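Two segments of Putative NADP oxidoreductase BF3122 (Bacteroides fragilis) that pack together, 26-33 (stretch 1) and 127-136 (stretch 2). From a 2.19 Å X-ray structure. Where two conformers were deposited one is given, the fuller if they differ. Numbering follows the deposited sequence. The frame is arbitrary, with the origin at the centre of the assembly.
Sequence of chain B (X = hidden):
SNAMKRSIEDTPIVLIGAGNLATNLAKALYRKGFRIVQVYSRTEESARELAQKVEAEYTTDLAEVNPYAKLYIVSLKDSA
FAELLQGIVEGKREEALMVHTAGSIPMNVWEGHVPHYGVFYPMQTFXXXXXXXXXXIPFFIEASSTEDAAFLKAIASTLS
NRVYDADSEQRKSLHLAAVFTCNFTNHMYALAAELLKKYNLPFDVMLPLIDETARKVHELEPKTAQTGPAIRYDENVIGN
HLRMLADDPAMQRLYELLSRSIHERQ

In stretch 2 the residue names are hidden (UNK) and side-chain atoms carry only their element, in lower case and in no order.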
# COMPACT_ATOMS: atom_id res chain seq x y z
N ALA B 26 -22.42 9.77 1.51
CA ALA B 26 -23.50 10.23 2.41
C ALA B 26 -22.97 10.99 3.61
O ALA B 26 -23.52 12.02 3.96
CB ALA B 26 -24.42 9.07 2.84
N LYS B 27 -21.90 10.50 4.23
CA LYS B 27 -21.32 11.18 5.40
C LYS B 27 -20.78 12.58 5.07
O LYS B 27 -21.00 13.52 5.83
CB LYS B 27 -20.23 10.31 6.04
CG LYS B 27 -20.79 9.11 6.85
CD LYS B 27 -19.74 7.97 7.00
CE LYS B 27 -18.71 8.24 8.08
NZ LYS B 27 -17.86 7.04 8.41
N ALA B 28 -20.12 12.72 3.92
CA ALA B 28 -19.59 13.99 3.47
C ALA B 28 -20.72 15.00 3.21
O ALA B 28 -20.60 16.17 3.60
CB ALA B 28 -18.72 13.80 2.25
N LEU B 29 -21.81 14.56 2.57
CA LEU B 29 -22.99 15.42 2.38
C LEU B 29 -23.62 15.86 3.69
O LEU B 29 -23.88 17.04 3.88
CB LEU B 29 -24.03 14.71 1.52
CG LEU B 29 -23.62 14.47 0.06
CD1 LEU B 29 -24.47 13.34 -0.56
CD2 LEU B 29 -23.75 15.77 -0.72
N TYR B 30 -23.88 14.90 4.59
CA TYR B 30 -24.38 15.13 5.96
C TYR B 30 -23.52 16.11 6.79
O TYR B 30 -24.05 16.99 7.49
CB TYR B 30 -24.49 13.76 6.66
CG TYR B 30 -24.76 13.79 8.13
CD1 TYR B 30 -26.03 14.09 8.63
CD2 TYR B 30 -23.75 13.48 9.04
CE1 TYR B 30 -26.28 14.10 9.97
CE2 TYR B 30 -23.99 13.48 10.40
CZ TYR B 30 -25.26 13.79 10.86
OH TYR B 30 -25.52 13.80 12.21
N ARG B 31 -22.20 15.96 6.73
CA ARG B 31 -21.28 16.85 7.43
C ARG B 31 -21.30 18.27 6.87
O ARG B 31 -21.06 19.24 7.61
CB ARG B 31 -19.86 16.30 7.42
CG ARG B 31 -19.69 15.14 8.38
CD ARG B 31 -18.44 14.33 8.09
NE ARG B 31 -18.33 13.23 9.05
CZ ARG B 31 -17.71 12.07 8.83
NH1 ARG B 31 -17.13 11.82 7.65
NH2 ARG B 31 -17.69 11.15 9.78
N LYS B 32 -21.58 18.39 5.58
CA LYS B 32 -21.68 19.71 4.94
C LYS B 32 -23.05 20.34 5.12
O LYS B 32 -23.28 21.49 4.69
CB LYS B 32 -21.29 19.64 3.47
CG LYS B 32 -19.79 19.57 3.26
CD LYS B 32 -19.04 20.80 3.83
CE LYS B 32 -17.54 20.54 3.88
NZ LYS B 32 -16.75 21.78 4.21
N GLY B 33 -23.95 19.61 5.76
CA GLY B 33 -25.24 20.17 6.14
C GLY B 33 -26.37 19.81 5.22
O GLY B 33 -27.45 20.36 5.35
N UNK B 127 -13.95 2.65 1.71
CA UNK B 127 -14.25 1.54 2.60
C UNK B 127 -15.10 2.13 3.70
O UNK B 127 -14.93 3.30 4.04
c UNK B 127 -12.97 0.94 3.20
o UNK B 127 -12.23 0.20 2.24
N UNK B 128 -16.00 1.33 4.24
CA UNK B 128 -16.94 1.80 5.26
C UNK B 128 -16.26 2.23 6.56
O UNK B 128 -16.61 3.27 7.12
c UNK B 128 -19.10 0.71 4.54
c UNK B 128 -17.99 0.72 5.57
c UNK B 128 -20.19 -0.25 4.93
c UNK B 128 -21.05 -0.56 3.72
n UNK B 128 -21.94 -1.73 3.98
N UNK B 129 -15.27 1.46 7.00
CA UNK B 129 -14.57 1.67 8.27
C UNK B 129 -13.46 2.72 8.17
O UNK B 129 -12.65 2.86 9.09
o UNK B 129 -13.90 -3.04 7.74
c UNK B 129 -14.71 -0.92 8.55
c UNK B 129 -13.83 -2.17 8.61
n UNK B 129 -12.99 -2.25 9.65
c UNK B 129 -13.91 0.36 8.73
N UNK B 130 -13.37 3.43 7.04
CA UNK B 130 -12.24 4.30 6.77
C UNK B 130 -12.69 5.66 6.22
O UNK B 130 -13.37 5.74 5.18
c UNK B 130 -7.42 6.63 5.59
c UNK B 130 -9.08 4.82 5.82
n UNK B 130 -6.85 7.54 4.81
c UNK B 130 -10.31 4.43 5.04
c UNK B 130 -11.27 3.57 5.82
n UNK B 130 -8.36 5.84 5.08
n UNK B 130 -7.05 6.52 6.87
N UNK B 131 -12.32 6.71 6.94
CA UNK B 131 -12.71 8.09 6.63
C UNK B 131 -11.77 8.69 5.60
O UNK B 131 -10.56 8.46 5.66
o UNK B 131 -15.36 9.35 7.60
o UNK B 131 -15.83 9.02 9.74
c UNK B 131 -12.64 8.96 7.90
c UNK B 131 -15.03 9.01 8.77
c UNK B 131 -13.60 8.56 9.03
N UNK B 132 -12.31 9.44 4.65
CA UNK B 132 -11.47 10.08 3.64
C UNK B 132 -11.81 11.54 3.49
O UNK B 132 -12.97 11.93 3.59
c UNK B 132 -11.56 9.42 2.22
c UNK B 132 -12.97 9.36 1.72
c UNK B 132 -10.97 8.05 2.26
N UNK B 133 -10.79 12.35 3.23
CA UNK B 133 -10.99 13.74 2.91
C UNK B 133 -11.53 13.85 1.48
O UNK B 133 -10.79 13.64 0.49
o UNK B 133 -8.86 16.73 3.28
o UNK B 133 -11.07 16.43 3.40
c UNK B 133 -9.67 14.50 3.06
c UNK B 133 -9.89 16.00 3.26
N UNK B 134 -12.82 14.16 1.39
CA UNK B 134 -13.44 14.52 0.12
C UNK B 134 -12.85 15.74 -0.61
O UNK B 134 -12.97 15.82 -1.84
c UNK B 134 -14.95 14.67 0.27
c UNK B 134 -16.98 12.15 -1.66
c UNK B 134 -17.02 11.09 -0.76
c UNK B 134 -16.31 13.32 -1.31
c UNK B 134 -15.69 13.43 -0.07
c UNK B 134 -16.39 11.20 0.49
c UNK B 134 -15.72 12.36 0.82
N UNK B 135 -12.20 16.64 0.12
CA UNK B 135 -11.63 17.85 -0.50
C UNK B 135 -10.74 17.54 -1.70
O UNK B 135 -10.77 18.27 -2.70
c UNK B 135 -13.83 20.99 1.81
c UNK B 135 -12.68 20.56 0.89
n UNK B 135 -14.61 22.15 1.27
c UNK B 135 -11.84 19.44 1.52
c UNK B 135 -10.90 18.75 0.51
N UNK B 136 -9.98 16.46 -1.64
CA UNK B 136 -9.11 16.15 -2.77
C UNK B 136 -9.55 15.01 -3.71
O UNK B 136 -8.76 14.56 -4.55
c UNK B 136 -7.66 16.02 -2.31
o UNK B 136 -6.16 17.93 -4.19
o UNK B 136 -7.60 19.35 -3.35
c UNK B 136 -6.93 18.29 -3.28
c UNK B 136 -7.04 17.40 -2.03
O HOH W 1 -16.28 5.90 6.29

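Position 127 carries one carbon and then one oxygen, and nothing of stretch 1 lies near it; this is Ser-127, whose backbone opens a type I turn and whose hydroxyl is satisfied by a hydrogen bond just beyond the stretch. Position 128 has four carbons in a row ending in nitrogen. The chain leads away from the helix, so its amino group touches none of stretch 1, and the residue is Lys-128. Water 1 lies 2.8 Å from Lys-128 O and accepts a hydrogen bond from Lys-27 NZ at 2.9 Å, so it sits between helix and turn.

Position 129 shows three carbons, the third bearing one oxygen and one nitrogen, an amide: Gln-129. Its CA-to-CB bond points away and it is exposed, where a polar side chain is at home. At 130, three carbons, a nitrogen and a carbon carrying two more nitrogens make a guanidinium, hence Arg-130. It closes the turn, with a weak bond from Arg-130 N to Ser-127 O (3.4 Å); its CA-to-CB bond points away from the helix, and its NE and NH2 are hydrogen-bonded elsewhere in the structure.

Position 131 has three carbons, the third carrying two oxygens. Both oxygens meet the guanidinium of Arg-31, and one also meets the amine of Lys-27; a carboxylate suits two cationic neighbours, and this is Glu-131. Its CB starts sideways, but m, m rotamers bring the end nearer the helix. Arg-31 NH1 bonds Glu-131 OE1 at 3.0 Å and Arg-31 NH2 bonds Glu-131 OE2 at 2.8 Å, a two-pronged salt bridge, while Lys-27 NZ adds a weak bond, also a salt bridge, to Glu-131 OE2 at 3.1 Å.

Position 132, one carbon carrying two others, does not touch stretch 1; it is Val-132, a choice this contact does not explain. Position 133, two carbons with two oxygens on the second, also stays clear of the helix: Asp-133, its carboxylate accepting a weak bond from the backbone N of 135.

Position 134 has one carbon followed by a six-carbon ring, whose face lies against Ala-28, with Ala-28 CB 3.6 Å from the nearest ring carbon of position 134. This is Phe-134; Ala-28 CB lies 3.9 Å from the Phe-134 ring centroid, a CH-pi approach. At 135 four carbons in a row end in a nitrogen 3.7 Å from Lys-32 NZ; this is Lys-135. The two like charges gain nothing from each other. Position 136, three carbons and two terminal oxygens, is out of reach: Glu-136, exposed, as suits a charge.

The contact thus joins methyl-on-ring packing to a charged cluster, in which Glu-131 draws together Lys-27 and Arg-31, one helical turn apart.

Stretch 2, residues 127-136: SKQREVDFKE
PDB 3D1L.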